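Local coordinates for protein putative NADPH:quinone oxidoreductase (Ralstonia eutropha, PDB 3IUP) that probably reduces quinones with hydride taken from NADPH, which it binds at a Rossmann-type nucleotide site, at residues F154-T159 against S182-M187. Residues are numbered along the deposited sequence; the frame is centred on the assembly and turned at random.
With NDP (NADPH dihydro-nicotinamide-adenine-dinucleotide phosphate), chain C.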
loop_
_atom_site.group_PDB
_atom_site.type_symbol
_atom_site.label_atom_id
_atom_site.label_comp_id
_atom_site.label_asym_id
_atom_site.label_seq_id
_atom_site.Cartn_x
_atom_site.Cartn_y
_atom_site.Cartn_z
ATOM N N PHE A 154 25.227 8.551 7.015
ATOM C CA PHE A 154 23.805 8.902 7.157
ATOM C C PHE A 154 22.852 7.978 6.409
ATOM O O PHE A 154 21.962 7.361 7.015
ATOM C CB PHE A 154 23.555 10.351 6.752
ATOM C CG PHE A 154 24.193 11.366 7.656
ATOM C CD1 PHE A 154 23.467 11.930 8.693
ATOM C CD2 PHE A 154 25.493 11.802 7.440
ATOM C CE1 PHE A 154 24.034 12.909 9.527
ATOM C CE2 PHE A 154 26.070 12.763 8.255
ATOM C CZ PHE A 154 25.345 13.323 9.305
ATOM N N VAL A 155 22.966 7.928 5.084
ATOM C CA VAL A 155 21.899 7.408 4.258
ATOM C C VAL A 155 21.659 5.905 4.567
ATOM O O VAL A 155 20.565 5.483 4.969
ATOM C CB VAL A 155 22.200 7.652 2.760
ATOM C CG1 VAL A 155 21.238 6.918 1.789
ATOM C CG2 VAL A 155 22.168 9.223 2.460
ATOM N N ASN A 156 22.690 5.105 4.418
ATOM C CA ASN A 156 22.532 3.659 4.683
ATOM C C ASN A 156 22.395 3.275 6.158
ATOM O O ASN A 156 21.447 2.513 6.516
ATOM C CB ASN A 156 23.546 2.802 3.905
ATOM C CG ASN A 156 23.243 2.770 2.409
ATOM O OD1 ASN A 156 22.167 3.203 1.959
ATOM N ND2 ASN A 156 24.221 2.283 1.604
ATOM N N PRO A 157 23.249 3.817 7.041
ATOM C CA PRO A 157 23.106 3.422 8.431
ATOM C C PRO A 157 21.761 3.814 9.066
ATOM O O PRO A 157 21.176 3.024 9.817
ATOM C CB PRO A 157 24.295 4.119 9.115
ATOM C CG PRO A 157 25.335 4.189 8.071
ATOM C CD PRO A 157 24.550 4.474 6.781
ATOM N N LEU A 158 21.283 5.025 8.799
ATOM C CA LEU A 158 20.062 5.469 9.437
ATOM C C LEU A 158 18.869 4.792 8.802
ATOM O O LEU A 158 17.870 4.599 9.474
ATOM C CB LEU A 158 19.881 6.978 9.421
ATOM C CG LEU A 158 20.916 7.699 10.252
ATOM C CD1 LEU A 158 20.796 9.241 10.046
ATOM C CD2 LEU A 158 20.913 7.309 11.771
ATOM N N THR A 159 18.947 4.461 7.516
ATOM C CA THR A 159 17.865 3.739 6.880
ATOM C C THR A 159 17.791 2.351 7.473
ATOM O O THR A 159 16.692 1.878 7.767
ATOM C CB THR A 159 18.017 3.720 5.371
ATOM O OG1 THR A 159 17.987 5.075 4.886
ATOM C CG2 THR A 159 16.916 2.930 4.664
ATOM N N SER A 182 23.073 -5.757 -0.875
ATOM C CA SER A 182 23.452 -4.341 -0.957
ATOM C C SER A 182 24.311 -3.943 0.230
ATOM O O SER A 182 24.312 -4.602 1.276
ATOM C CB SER A 182 22.194 -3.445 -1.019
ATOM O OG SER A 182 21.537 -3.486 0.226
ATOM N N ASN A 183 25.071 -2.859 0.090
ATOM C CA ASN A 183 25.725 -2.306 1.252
ATOM C C ASN A 183 24.783 -2.139 2.454
ATOM O O ASN A 183 25.100 -2.548 3.581
ATOM C CB ASN A 183 26.427 -0.971 0.946
ATOM C CG ASN A 183 27.792 -1.134 0.272
ATOM O OD1 ASN A 183 28.079 -2.140 -0.336
ATOM N ND2 ASN A 183 28.640 -0.113 0.397
ATOM N N LEU A 184 23.622 -1.551 2.221
ATOM C CA LEU A 184 22.664 -1.343 3.309
ATOM C C LEU A 184 22.197 -2.671 3.928
ATOM O O LEU A 184 22.108 -2.819 5.141
ATOM C CB LEU A 184 21.443 -0.543 2.777
ATOM C CG LEU A 184 20.432 -0.042 3.812
ATOM C CD1 LEU A 184 19.550 1.009 3.191
ATOM C CD2 LEU A 184 19.595 -1.198 4.350
ATOM N N GLY A 185 21.948 -3.640 3.070
ATOM C CA GLY A 185 21.553 -4.967 3.507
ATOM C C GLY A 185 22.567 -5.653 4.366
ATOM O O GLY A 185 22.222 -6.353 5.349
ATOM N N GLN A 186 23.832 -5.499 4.017
ATOM C CA GLN A 186 24.881 -6.065 4.826
ATOM C C GLN A 186 24.884 -5.428 6.227
ATOM O O GLN A 186 25.084 -6.128 7.192
ATOM C CB GLN A 186 26.245 -5.946 4.143
ATOM C CG GLN A 186 26.325 -6.753 2.882
ATOM C CD GLN A 186 27.595 -6.538 2.088
ATOM O OE1 GLN A 186 28.663 -6.686 2.634
ATOM N NE2 GLN A 186 27.479 -6.209 0.770
HETATM N N MSE A 187 24.605 -4.118 6.307
HETATM C CA MSE A 187 24.516 -3.444 7.587
HETATM C C MSE A 187 23.335 -3.931 8.345
HETATM O O MSE A 187 23.441 -4.166 9.528
HETATM C CB MSE A 187 24.418 -1.901 7.445
HETATM C CG MSE A 187 25.515 -1.307 6.756
HETATM SE SE MSE A 187 25.085 0.598 6.613
HETATM C CE MSE A 187 26.710 1.052 5.635
HETATM P PA NDP C . 24.288 -1.038 -3.300
HETATM O O1A NDP C . 25.295 -1.305 -2.294
HETATM O O2A NDP C . 24.683 -0.364 -4.557
HETATM O O5B NDP C . 23.656 -2.527 -3.654
HETATM C C5B NDP C . 22.555 -2.550 -4.568
HETATM C C4B NDP C . 21.999 -3.941 -4.605
HETATM O O4B NDP C . 20.910 -3.885 -5.481
HETATM C C3B NDP C . 22.999 -4.979 -5.138
HETATM O O3B NDP C . 23.092 -6.157 -4.364
HETATM C C2B NDP C . 22.415 -5.359 -6.517
HETATM O O2B NDP C . 22.604 -6.727 -6.878
HETATM C C1B NDP C . 20.939 -5.063 -6.296
HETATM N N9A NDP C . 20.214 -4.751 -7.534
HETATM C C8A NDP C . 20.603 -3.812 -8.468
HETATM N N7A NDP C . 19.660 -3.737 -9.423
HETATM C C5A NDP C . 18.642 -4.618 -9.110
HETATM C C6A NDP C . 17.423 -4.977 -9.721
HETATM N N6A NDP C . 17.025 -4.506 -10.916
HETATM N N1A NDP C . 16.620 -5.918 -9.111
HETATM C C2A NDP C . 16.991 -6.530 -7.954
HETATM N N3A NDP C . 18.180 -6.175 -7.359
HETATM C C4A NDP C . 18.989 -5.245 -7.920
HETATM O O3 NDP C . 23.016 -0.185 -2.783
HETATM P PN NDP C . 22.877 0.541 -1.408
HETATM O O1N NDP C . 23.117 -0.307 -0.266
HETATM O O2N NDP C . 23.590 1.863 -1.401
HETATM O O5D NDP C . 21.283 0.878 -1.448
HETATM C C5D NDP C . 20.338 -0.188 -1.271
HETATM C C4D NDP C . 18.937 0.308 -1.613
HETATM O O4D NDP C . 18.496 1.108 -0.496
HETATM C C3D NDP C . 18.812 1.169 -2.887
HETATM O O3D NDP C . 17.617 0.885 -3.585
HETATM C C2D NDP C . 18.728 2.569 -2.302
HETATM O O2D NDP C . 18.122 3.547 -3.133
HETATM C C1D NDP C . 17.885 2.267 -1.060
HETATM N N1N NDP C . 17.876 3.367 -0.068
HETATM C C2N NDP C . 16.693 4.007 0.103
HETATM C C3N NDP C . 16.568 5.052 0.979
HETATM C C7N NDP C . 15.208 5.663 1.258
HETATM O O7N NDP C . 15.199 6.797 2.065
HETATM N N7N NDP C . 14.052 5.203 0.761
HETATM C C4N NDP C . 17.647 5.317 1.956
HETATM C C5N NDP C . 18.914 4.540 1.697
HETATM C C6N NDP C . 18.973 3.582 0.692
HETATM P P2B NDP C . 23.186 -7.143 -8.358
HETATM O O1X NDP C . 24.696 -7.359 -8.190
HETATM O O2X NDP C . 22.904 -6.085 -9.421
HETATM O O3X NDP C . 22.448 -8.452 -8.679
HETATM O O HOH W 1 27.269 2.153 2.065
#
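The carboxamide of Asn156 lies with one face over Leu184, whose CB sits 3.8 Å from CG of Asn156. At the amide's edge, ND2 donates both to O2N of the nicotinamide-side phosphate of NADPH, at 3.1 Å and nearly straight (168°), and to a water that also takes a hydrogen from Asn183 ND2, itself bound to His341 O. Asn156 OD1 lies near the nicotinamide ring plane, 3.5 Å from C5N. Val155 CG1 comes to C5N from one side; Thr159 CG2 lies over the other face, meeting Leu184 CD1 on that side at 3.6 Å. With OG1 beside its backbone N (chi1 -61°), Thr159 bonds Val155 O, which also accepts from Thr159 N, and sets CG2 against the leucine; OG1 also touches C4N, at 3.0 Å, without a hydrogen bond. Farther from the cofactor, the selenium of Met187, present as selenomethionine, rests against Pro157 N (3.7 Å) and the proline ring. The two helix starts cross at -41° without a direct hydrogen bond. Ser182 OG caps helix 183-195 through Gly185 N, while Asn183 N and Leu184 N grip O1A and O1N, at 2.9 and 2.8 Å, the dinucleotide-binding arrangement of a Rossmann fold. The helix start probably offsets diphosphate charge, packing of Leu184 and Met187 probably helps to place the Asn156 amide, and Thr159 borders C4N, the hydride-carrying carbon.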